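Local coordinates for protein Succinylglutamatedesuccinylase/aspartoacylase (Rhodobacter sphaeroides 2.4.1, PDB 3CDX) that probably hydrolyses linear amide or ester bonds as a zinc-dependent hydrolase of the succinylglutamate desuccinylase/aspartoacylase family, here binding calcium at its metal site, at residues G21-A27 with E42-V48. Residues are numbered along the deposited sequence.
Sequences GRQAGYA and EIPITVV
Residues 21-27 and 42-48 pair as antiparallel beta strands, the two arms of a hairpin in the large mixed sheet, away from the calcium site. Both are extended and cross at 143°, their axes 4.3 Å apart at closest. Hydrogen-bonded pairs are Gln23-Val47, Gly25-Ile45 and Ala27-Ile43. Each makes two bonds: Gln23 N to Val47 O 2.8 Å and Val47 N to Gln23 O 2.7 Å; Gly25 N to Ile45 O 2.8 Å and Ile45 N to Gly25 O 2.9 Å; Ala27 N to Ile43 O 2.8 Å and Ile43 N to Ala27 O 2.9 Å. Non-hydrogen-bonded pairs Arg22-Val48, Ala24-Thr46 and Tyr26-Pro44 alternate with them. This is regular antiparallel pairing, and strand 40-50 also bonds strand 87-92 on its other edge. One face carries Gln23, Ala27, Ile45 and Val47; Ala27 CB packs 3.8 Å from Ile45 CD1. On the other, Tyr26 (chi1 m) sets CE1 4.1 Å from Pro44 CB. Glu42 OE1 lies over one face of the Tyr26 ring. Arg22, with chi1 to chi3 all t, puts its guanidinium against Thr46, NH2 to CG2 3.9 Å, and salt-bridges Asp304 of a second subunit. Tyr26 OH hydrogen-bonds Val303 of that subunit, while Glu42 salt-bridges Arg329 of a third.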
loop_
_atom_site.group_PDB
_atom_site.type_symbol
_atom_site.label_atom_id
_atom_site.label_comp_id
_atom_site.label_asym_id
_atom_site.label_seq_id
_atom_site.Cartn_x
_atom_site.Cartn_y
_atom_site.Cartn_z
ATOM N N GLY A 21 -18.976 27.197 33.935
ATOM C CA GLY A 21 -17.960 26.349 34.494
ATOM C C GLY A 21 -17.030 25.814 33.410
ATOM O O GLY A 21 -16.890 26.397 32.314
ATOM N N ARG A 22 -16.390 24.701 33.727
ATOM C CA ARG A 22 -15.454 24.070 32.820
ATOM C C ARG A 22 -15.936 22.680 32.517
ATOM O O ARG A 22 -16.290 21.949 33.427
ATOM C CB ARG A 22 -14.058 24.037 33.439
ATOM C CG ARG A 22 -13.008 23.311 32.610
ATOM C CD ARG A 22 -11.642 23.343 33.299
ATOM N NE ARG A 22 -10.583 22.840 32.421
ATOM C CZ ARG A 22 -10.268 21.551 32.324
ATOM N NH1 ARG A 22 -10.927 20.635 33.040
ATOM N NH2 ARG A 22 -9.292 21.175 31.519
ATOM N N GLN A 23 -15.968 22.346 31.214
ATOM C CA GLN A 23 -16.209 20.979 30.700
ATOM C C GLN A 23 -15.063 20.596 29.780
ATOM O O GLN A 23 -14.776 21.312 28.828
ATOM C CB GLN A 23 -17.524 20.910 29.921
ATOM C CG GLN A 23 -18.783 20.925 30.822
ATOM C CD GLN A 23 -19.998 21.362 30.057
ATOM O OE1 GLN A 23 -20.815 20.519 29.635
ATOM N NE2 GLN A 23 -20.118 22.692 29.823
ATOM N N ALA A 24 -14.395 19.489 30.096
ATOM C CA ALA A 24 -13.302 18.946 29.296
ATOM C C ALA A 24 -13.726 17.549 28.911
ATOM O O ALA A 24 -13.879 16.703 29.782
ATOM C CB ALA A 24 -12.017 18.891 30.114
ATOM N N GLY A 25 -13.909 17.307 27.614
ATOM C CA GLY A 25 -14.344 15.996 27.132
ATOM C C GLY A 25 -13.969 15.751 25.684
ATOM O O GLY A 25 -12.970 16.266 25.198
ATOM N N TYR A 26 -14.770 14.950 24.993
ATOM C CA TYR A 26 -14.450 14.544 23.620
ATOM C C TYR A 26 -15.706 14.571 22.823
ATOM O O TYR A 26 -16.766 14.193 23.329
ATOM C CB TYR A 26 -13.928 13.109 23.603
ATOM C CG TYR A 26 -12.727 12.953 24.479
ATOM C CD1 TYR A 26 -11.472 13.344 24.024
ATOM C CD2 TYR A 26 -12.837 12.435 25.778
ATOM C CE1 TYR A 26 -10.371 13.226 24.813
ATOM C CE2 TYR A 26 -11.706 12.341 26.594
ATOM C CZ TYR A 26 -10.481 12.737 26.073
ATOM O OH TYR A 26 -9.345 12.654 26.801
ATOM N N ALA A 27 -15.617 15.003 21.574
ATOM C CA ALA A 27 -16.671 14.639 20.628
ATOM C C ALA A 27 -16.321 13.274 20.063
ATOM O O ALA A 27 -15.183 13.030 19.728
ATOM C CB ALA A 27 -16.820 15.680 19.518
ATOM N N GLU A 42 -12.032 9.894 19.399
ATOM C CA GLU A 42 -12.320 10.943 20.372
ATOM C C GLU A 42 -11.541 12.220 20.057
ATOM O O GLU A 42 -10.291 12.227 20.002
ATOM C CB GLU A 42 -11.993 10.457 21.790
ATOM C CG GLU A 42 -12.999 9.398 22.278
ATOM C CD GLU A 42 -12.565 8.617 23.528
ATOM O OE1 GLU A 42 -11.462 8.821 24.066
ATOM O OE2 GLU A 42 -13.354 7.757 23.960
ATOM N N ILE A 43 -12.293 13.302 19.883
ATOM C CA ILE A 43 -11.721 14.585 19.533
ATOM C C ILE A 43 -11.827 15.466 20.788
ATOM O O ILE A 43 -12.924 15.844 21.188
ATOM C CB ILE A 43 -12.483 15.264 18.357
ATOM C CG1 ILE A 43 -12.770 14.319 17.187
ATOM C CG2 ILE A 43 -11.776 16.603 17.920
ATOM C CD1 ILE A 43 -11.660 14.021 16.209
ATOM N N PRO A 44 -10.689 15.789 21.414
ATOM C CA PRO A 44 -10.736 16.635 22.628
ATOM C C PRO A 44 -11.366 18.040 22.455
ATOM O O PRO A 44 -11.020 18.774 21.526
ATOM C CB PRO A 44 -9.262 16.724 23.073
ATOM C CG PRO A 44 -8.444 16.236 21.919
ATOM C CD PRO A 44 -9.310 15.353 21.079
ATOM N N ILE A 45 -12.287 18.374 23.366
ATOM C CA ILE A 45 -12.946 19.700 23.440
ATOM C C ILE A 45 -13.063 20.113 24.914
ATOM O O ILE A 45 -13.579 19.339 25.742
ATOM C CB ILE A 45 -14.420 19.699 22.915
ATOM C CG1 ILE A 45 -14.530 19.255 21.468
ATOM C CG2 ILE A 45 -15.080 21.105 23.090
ATOM C CD1 ILE A 45 -15.997 19.021 21.023
ATOM N N THR A 46 -12.542 21.307 25.228
ATOM C CA THR A 46 -12.634 21.918 26.547
ATOM C C THR A 46 -13.354 23.257 26.367
ATOM O O THR A 46 -13.053 24.031 25.436
ATOM C CB THR A 46 -11.238 22.156 27.208
ATOM O OG1 THR A 46 -10.512 20.922 27.272
ATOM C CG2 THR A 46 -11.388 22.673 28.657
ATOM N N VAL A 47 -14.334 23.505 27.235
ATOM C CA VAL A 47 -15.088 24.769 27.225
ATOM C C VAL A 47 -15.075 25.318 28.630
ATOM O O VAL A 47 -15.333 24.578 29.605
ATOM C CB VAL A 47 -16.546 24.637 26.682
ATOM C CG1 VAL A 47 -17.392 23.725 27.570
ATOM C CG2 VAL A 47 -17.225 26.020 26.563
ATOM N N VAL A 48 -14.715 26.599 28.722
ATOM C CA VAL A 48 -14.820 27.366 29.963
ATOM C C VAL A 48 -15.826 28.498 29.705
ATOM O O VAL A 48 -15.666 29.296 28.772
ATOM C CB VAL A 48 -13.434 27.938 30.426
ATOM C CG1 VAL A 48 -13.579 28.790 31.668
ATOM C CG2 VAL A 48 -12.433 26.822 30.684
#